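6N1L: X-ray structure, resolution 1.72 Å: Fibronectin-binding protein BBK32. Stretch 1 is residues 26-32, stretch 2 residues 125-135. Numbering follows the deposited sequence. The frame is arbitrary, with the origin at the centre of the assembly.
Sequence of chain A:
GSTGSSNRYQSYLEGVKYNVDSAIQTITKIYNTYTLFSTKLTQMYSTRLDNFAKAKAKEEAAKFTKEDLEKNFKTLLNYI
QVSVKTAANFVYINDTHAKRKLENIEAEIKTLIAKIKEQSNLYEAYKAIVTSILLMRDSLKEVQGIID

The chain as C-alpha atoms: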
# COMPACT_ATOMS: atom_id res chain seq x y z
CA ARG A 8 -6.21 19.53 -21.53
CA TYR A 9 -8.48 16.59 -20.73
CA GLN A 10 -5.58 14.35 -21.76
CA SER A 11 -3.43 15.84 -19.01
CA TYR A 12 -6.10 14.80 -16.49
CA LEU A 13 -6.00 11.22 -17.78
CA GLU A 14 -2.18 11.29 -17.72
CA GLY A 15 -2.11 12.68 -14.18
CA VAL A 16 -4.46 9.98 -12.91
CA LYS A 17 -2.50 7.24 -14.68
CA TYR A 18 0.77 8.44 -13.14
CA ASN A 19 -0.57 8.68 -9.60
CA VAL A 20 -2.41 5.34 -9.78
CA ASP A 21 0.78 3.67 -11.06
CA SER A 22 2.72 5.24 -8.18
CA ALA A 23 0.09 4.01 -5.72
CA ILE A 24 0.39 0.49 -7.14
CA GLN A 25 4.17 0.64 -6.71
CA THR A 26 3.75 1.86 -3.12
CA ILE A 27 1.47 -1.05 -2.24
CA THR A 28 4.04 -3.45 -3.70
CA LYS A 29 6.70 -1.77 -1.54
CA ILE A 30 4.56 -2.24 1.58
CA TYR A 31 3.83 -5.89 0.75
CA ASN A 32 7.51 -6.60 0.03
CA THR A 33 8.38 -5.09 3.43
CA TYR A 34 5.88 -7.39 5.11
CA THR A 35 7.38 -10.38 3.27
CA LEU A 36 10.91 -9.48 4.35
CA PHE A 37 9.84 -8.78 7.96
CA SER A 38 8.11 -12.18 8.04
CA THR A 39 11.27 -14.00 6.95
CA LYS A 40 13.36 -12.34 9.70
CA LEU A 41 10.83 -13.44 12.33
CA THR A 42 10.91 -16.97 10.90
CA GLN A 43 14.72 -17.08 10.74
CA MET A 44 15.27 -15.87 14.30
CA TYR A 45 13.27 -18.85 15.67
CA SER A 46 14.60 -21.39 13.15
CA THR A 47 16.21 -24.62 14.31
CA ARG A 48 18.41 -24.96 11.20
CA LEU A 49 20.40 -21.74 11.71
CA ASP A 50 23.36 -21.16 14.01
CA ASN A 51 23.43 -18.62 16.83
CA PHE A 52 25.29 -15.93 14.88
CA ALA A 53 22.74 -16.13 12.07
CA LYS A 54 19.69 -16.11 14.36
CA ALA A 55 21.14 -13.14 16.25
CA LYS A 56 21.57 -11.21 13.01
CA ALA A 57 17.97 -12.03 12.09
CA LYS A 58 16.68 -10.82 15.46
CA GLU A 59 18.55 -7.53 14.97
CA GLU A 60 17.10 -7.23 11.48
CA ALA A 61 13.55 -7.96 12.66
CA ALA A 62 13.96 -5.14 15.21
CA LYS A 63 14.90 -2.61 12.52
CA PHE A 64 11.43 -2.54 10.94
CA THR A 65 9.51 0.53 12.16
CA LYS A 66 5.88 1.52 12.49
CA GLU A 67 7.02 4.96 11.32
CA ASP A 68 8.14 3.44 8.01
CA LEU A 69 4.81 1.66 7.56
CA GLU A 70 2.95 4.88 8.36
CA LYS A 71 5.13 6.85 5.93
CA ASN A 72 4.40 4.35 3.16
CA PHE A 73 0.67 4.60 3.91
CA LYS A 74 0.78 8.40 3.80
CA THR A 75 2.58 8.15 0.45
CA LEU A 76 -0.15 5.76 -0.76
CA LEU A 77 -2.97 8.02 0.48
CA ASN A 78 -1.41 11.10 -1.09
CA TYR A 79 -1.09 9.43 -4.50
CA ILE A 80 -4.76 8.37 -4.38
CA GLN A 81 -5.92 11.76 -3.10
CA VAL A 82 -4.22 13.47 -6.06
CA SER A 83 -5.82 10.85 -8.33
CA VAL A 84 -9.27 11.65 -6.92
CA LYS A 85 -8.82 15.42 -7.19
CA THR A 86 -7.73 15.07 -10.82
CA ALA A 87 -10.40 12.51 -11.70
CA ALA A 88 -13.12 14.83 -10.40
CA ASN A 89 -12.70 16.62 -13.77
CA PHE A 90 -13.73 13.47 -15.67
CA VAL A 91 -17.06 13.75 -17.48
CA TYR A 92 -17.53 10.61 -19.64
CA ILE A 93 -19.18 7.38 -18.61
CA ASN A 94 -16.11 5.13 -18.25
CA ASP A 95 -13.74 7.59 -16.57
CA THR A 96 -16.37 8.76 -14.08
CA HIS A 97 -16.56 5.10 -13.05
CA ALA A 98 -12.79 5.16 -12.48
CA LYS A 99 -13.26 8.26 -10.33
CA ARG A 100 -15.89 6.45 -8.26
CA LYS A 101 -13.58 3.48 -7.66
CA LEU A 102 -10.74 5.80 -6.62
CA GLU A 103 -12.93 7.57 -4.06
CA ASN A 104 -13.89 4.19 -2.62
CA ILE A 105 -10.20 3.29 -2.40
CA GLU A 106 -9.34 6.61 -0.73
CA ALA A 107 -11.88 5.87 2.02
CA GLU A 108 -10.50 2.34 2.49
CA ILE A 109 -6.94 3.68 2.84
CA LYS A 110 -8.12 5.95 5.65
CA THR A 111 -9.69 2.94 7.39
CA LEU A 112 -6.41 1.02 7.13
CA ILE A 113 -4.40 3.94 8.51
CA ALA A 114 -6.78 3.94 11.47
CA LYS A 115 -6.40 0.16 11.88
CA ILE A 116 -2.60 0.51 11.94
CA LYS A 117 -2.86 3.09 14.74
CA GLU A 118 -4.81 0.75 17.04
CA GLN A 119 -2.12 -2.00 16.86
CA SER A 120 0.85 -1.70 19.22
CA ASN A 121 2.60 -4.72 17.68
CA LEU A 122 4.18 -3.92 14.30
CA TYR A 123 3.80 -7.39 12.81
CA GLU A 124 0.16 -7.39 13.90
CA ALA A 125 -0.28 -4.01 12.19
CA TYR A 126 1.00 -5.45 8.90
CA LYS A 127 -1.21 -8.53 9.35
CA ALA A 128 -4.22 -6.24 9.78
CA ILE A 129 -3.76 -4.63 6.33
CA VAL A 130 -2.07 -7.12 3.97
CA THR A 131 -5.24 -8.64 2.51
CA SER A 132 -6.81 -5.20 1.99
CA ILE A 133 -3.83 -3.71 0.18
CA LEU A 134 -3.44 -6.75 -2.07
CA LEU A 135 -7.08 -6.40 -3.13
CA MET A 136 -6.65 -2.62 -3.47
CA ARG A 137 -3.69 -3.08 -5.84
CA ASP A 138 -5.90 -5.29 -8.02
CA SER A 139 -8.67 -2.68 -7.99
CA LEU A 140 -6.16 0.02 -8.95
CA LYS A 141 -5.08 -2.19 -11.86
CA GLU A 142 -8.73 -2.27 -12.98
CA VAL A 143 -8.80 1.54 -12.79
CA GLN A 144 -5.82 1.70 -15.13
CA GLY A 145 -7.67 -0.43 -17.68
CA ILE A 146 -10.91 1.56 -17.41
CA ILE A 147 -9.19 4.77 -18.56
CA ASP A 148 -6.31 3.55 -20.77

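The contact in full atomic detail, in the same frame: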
# COMPACT_ATOMS: atom_id res chain seq x y z
N THR A 26 3.65 1.70 -4.57
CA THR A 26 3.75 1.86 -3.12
C THR A 26 3.17 0.66 -2.39
O THR A 26 3.74 0.20 -1.40
CB THR A 26 3.06 3.15 -2.69
OG1 THR A 26 3.60 4.26 -3.44
CG2 THR A 26 3.25 3.41 -1.21
N ILE A 27 2.02 0.16 -2.84
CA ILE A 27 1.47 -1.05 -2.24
C ILE A 27 2.46 -2.20 -2.37
O ILE A 27 2.68 -2.95 -1.41
CB ILE A 27 0.11 -1.41 -2.88
CG1 ILE A 27 -0.91 -0.35 -2.47
CG2 ILE A 27 -0.31 -2.81 -2.41
CD1 ILE A 27 -2.30 -0.50 -3.12
N THR A 28 3.08 -2.35 -3.53
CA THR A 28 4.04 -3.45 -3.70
C THR A 28 5.20 -3.28 -2.72
O THR A 28 5.66 -4.26 -2.12
CB THR A 28 4.53 -3.51 -5.15
OG1 THR A 28 3.41 -3.70 -6.03
CG2 THR A 28 5.49 -4.66 -5.35
N LYS A 29 5.64 -2.04 -2.51
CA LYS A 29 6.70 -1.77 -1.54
C LYS A 29 6.29 -2.18 -0.13
O LYS A 29 7.07 -2.80 0.60
CB LYS A 29 7.07 -0.28 -1.58
CG LYS A 29 8.20 0.11 -0.64
CD LYS A 29 8.35 1.62 -0.61
CE LYS A 29 9.49 2.05 0.30
NZ LYS A 29 9.56 3.54 0.42
N ILE A 30 5.05 -1.86 0.26
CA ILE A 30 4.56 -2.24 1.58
C ILE A 30 4.49 -3.76 1.70
O ILE A 30 4.89 -4.33 2.72
CB ILE A 30 3.19 -1.60 1.87
CG1 ILE A 30 3.28 -0.08 1.96
CG2 ILE A 30 2.63 -2.13 3.18
CD1 ILE A 30 1.90 0.64 1.87
N TYR A 31 3.97 -4.43 0.67
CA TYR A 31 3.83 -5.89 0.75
C TYR A 31 5.21 -6.56 0.79
O TYR A 31 5.41 -7.53 1.53
CB TYR A 31 3.00 -6.42 -0.42
CG TYR A 31 2.79 -7.90 -0.35
CD1 TYR A 31 1.98 -8.46 0.63
CD2 TYR A 31 3.42 -8.75 -1.24
CE1 TYR A 31 1.81 -9.83 0.72
CE2 TYR A 31 3.24 -10.11 -1.17
CZ TYR A 31 2.44 -10.65 -0.19
OH TYR A 31 2.28 -12.02 -0.13
N ASN A 32 6.15 -6.04 0.00
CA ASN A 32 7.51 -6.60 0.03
C ASN A 32 8.16 -6.40 1.40
O ASN A 32 8.92 -7.27 1.85
CB ASN A 32 8.37 -5.97 -1.06
CG ASN A 32 7.96 -6.42 -2.47
OD1 ASN A 32 7.25 -7.41 -2.65
ND2 ASN A 32 8.45 -5.70 -3.46
N ALA A 125 0.21 -5.11 13.03
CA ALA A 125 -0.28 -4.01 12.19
C ALA A 125 -0.23 -4.38 10.72
O ALA A 125 -1.21 -4.20 9.98
CB ALA A 125 0.54 -2.74 12.47
N TYR A 126 0.90 -4.94 10.27
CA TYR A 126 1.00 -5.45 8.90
C TYR A 126 -0.07 -6.51 8.64
O TYR A 126 -0.79 -6.44 7.63
CB TYR A 126 2.40 -6.03 8.65
CG TYR A 126 3.44 -5.03 8.22
CD1 TYR A 126 3.52 -4.58 6.90
CD2 TYR A 126 4.36 -4.52 9.14
CE1 TYR A 126 4.47 -3.67 6.50
CE2 TYR A 126 5.32 -3.60 8.76
CZ TYR A 126 5.38 -3.17 7.44
OH TYR A 126 6.33 -2.26 7.07
N LYS A 127 -0.21 -7.48 9.54
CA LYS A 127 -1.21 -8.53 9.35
C LYS A 127 -2.62 -7.96 9.21
O LYS A 127 -3.45 -8.50 8.47
CB LYS A 127 -1.17 -9.53 10.51
CG LYS A 127 -0.31 -10.75 10.22
CD LYS A 127 -0.78 -11.94 11.05
CE LYS A 127 -0.47 -11.75 12.53
NZ LYS A 127 -1.39 -12.54 13.41
N ALA A 128 -2.91 -6.85 9.89
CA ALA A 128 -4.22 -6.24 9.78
C ALA A 128 -4.51 -5.67 8.38
O ALA A 128 -5.69 -5.50 8.05
CB ALA A 128 -4.37 -5.14 10.83
N ILE A 129 -3.50 -5.36 7.57
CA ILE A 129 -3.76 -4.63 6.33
C ILE A 129 -3.33 -5.36 5.07
O ILE A 129 -3.62 -4.89 3.97
CB ILE A 129 -3.15 -3.21 6.36
CG1 ILE A 129 -1.64 -3.22 6.64
CG2 ILE A 129 -3.86 -2.37 7.42
CD1 ILE A 129 -0.77 -3.42 5.42
N VAL A 130 -2.67 -6.53 5.17
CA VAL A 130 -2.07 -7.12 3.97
C VAL A 130 -3.14 -7.56 2.97
O VAL A 130 -3.01 -7.31 1.77
CB VAL A 130 -1.12 -8.27 4.34
CG1 VAL A 130 -0.82 -9.10 3.10
CG2 VAL A 130 0.16 -7.68 4.87
N THR A 131 -4.20 -8.23 3.44
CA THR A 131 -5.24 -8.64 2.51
C THR A 131 -5.86 -7.44 1.81
O THR A 131 -6.04 -7.46 0.59
CB THR A 131 -6.32 -9.46 3.23
OG1 THR A 131 -5.78 -10.73 3.59
CG2 THR A 131 -7.51 -9.69 2.32
N SER A 132 -6.16 -6.38 2.57
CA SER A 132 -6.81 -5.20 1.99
C SER A 132 -5.94 -4.54 0.93
O SER A 132 -6.45 -4.14 -0.13
CB SER A 132 -7.16 -4.20 3.09
OG SER A 132 -8.15 -4.75 3.97
N ILE A 133 -4.63 -4.41 1.18
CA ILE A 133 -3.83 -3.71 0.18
C ILE A 133 -3.62 -4.58 -1.05
O ILE A 133 -3.48 -4.05 -2.16
CB ILE A 133 -2.49 -3.20 0.75
CG1 ILE A 133 -1.60 -4.36 1.20
CG2 ILE A 133 -2.75 -2.22 1.90
CD1 ILE A 133 -0.14 -3.94 1.48
N LEU A 134 -3.58 -5.90 -0.90
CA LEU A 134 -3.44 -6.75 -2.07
C LEU A 134 -4.67 -6.62 -2.96
O LEU A 134 -4.55 -6.53 -4.19
CB LEU A 134 -3.22 -8.20 -1.66
CG LEU A 134 -1.82 -8.58 -1.15
CD1 LEU A 134 -1.85 -10.03 -0.69
CD2 LEU A 134 -0.82 -8.38 -2.27
N LEU A 135 -5.86 -6.59 -2.35
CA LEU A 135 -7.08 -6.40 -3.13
C LEU A 135 -7.12 -5.00 -3.75
O LEU A 135 -7.56 -4.84 -4.91
CB LEU A 135 -8.30 -6.64 -2.24
CG LEU A 135 -8.48 -8.12 -1.87
CD1 LEU A 135 -9.46 -8.33 -0.73
CD2 LEU A 135 -8.89 -8.90 -3.12

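Residues 26-32 and 125-135 each lie within a longer helix, and the two helices run roughly antiparallel, at 148° between their N-to-C directions, with axes 10.0 Å apart at closest approach. No hydrogen bond crosses between them. The contact, which buries 378 Å² in total, rests on the packing of apolar groups around Ile133, Tyr31 and Ile30.

Ile133 covers the most surface. Its CA-to-CB bond points toward the first helix, and with chi1 p and chi2 t the side chain extends to CD1, which lies 3.7 Å from CG2 of Ile30 and 4.2 Å from the backbone N of Tyr31. One turn before Ile30, the CA-to-CB bond of Ile27 also points toward the partner helix. Its CG2 sits 3.4 Å from the carbonyl O of Ile133 and 3.9 Å from Ile133 CB, so it packs against backbone as well as side chain. The compact, branched isoleucines suit this buried seam, filling it without bringing in a polar group that would need a partner.

The CA-to-CB bond of Tyr31 points sideways to the second helix, but its t rotamer (chi1 -178°) carries the ring nearer. There Leu134 CD2 lies over one face, 4.1 Å from the ring centroid and 12° off the normal, in a CH-pi contact. Val130 meets the ring at its edge, with CG1 3.6 Å from Tyr31 CE1. The residue is partly exposed, and a tyrosine fits such a position: the ring carbons pack against aliphatic groups while OH reaches beyond them.

Ile30 extends the apolar packing toward the start of the second stretch. Besides meeting Ile133, its CG2 approaches CE1 of Tyr126 at 4.1 Å and CD1 of Ile129 at 4.3 Å. The CA-to-CB bonds of both partners point sideways, yet their side-chain ends come nearer to Ile30, so that this methyl group packs against carbon atoms of three residues of the second helix, all of them buried.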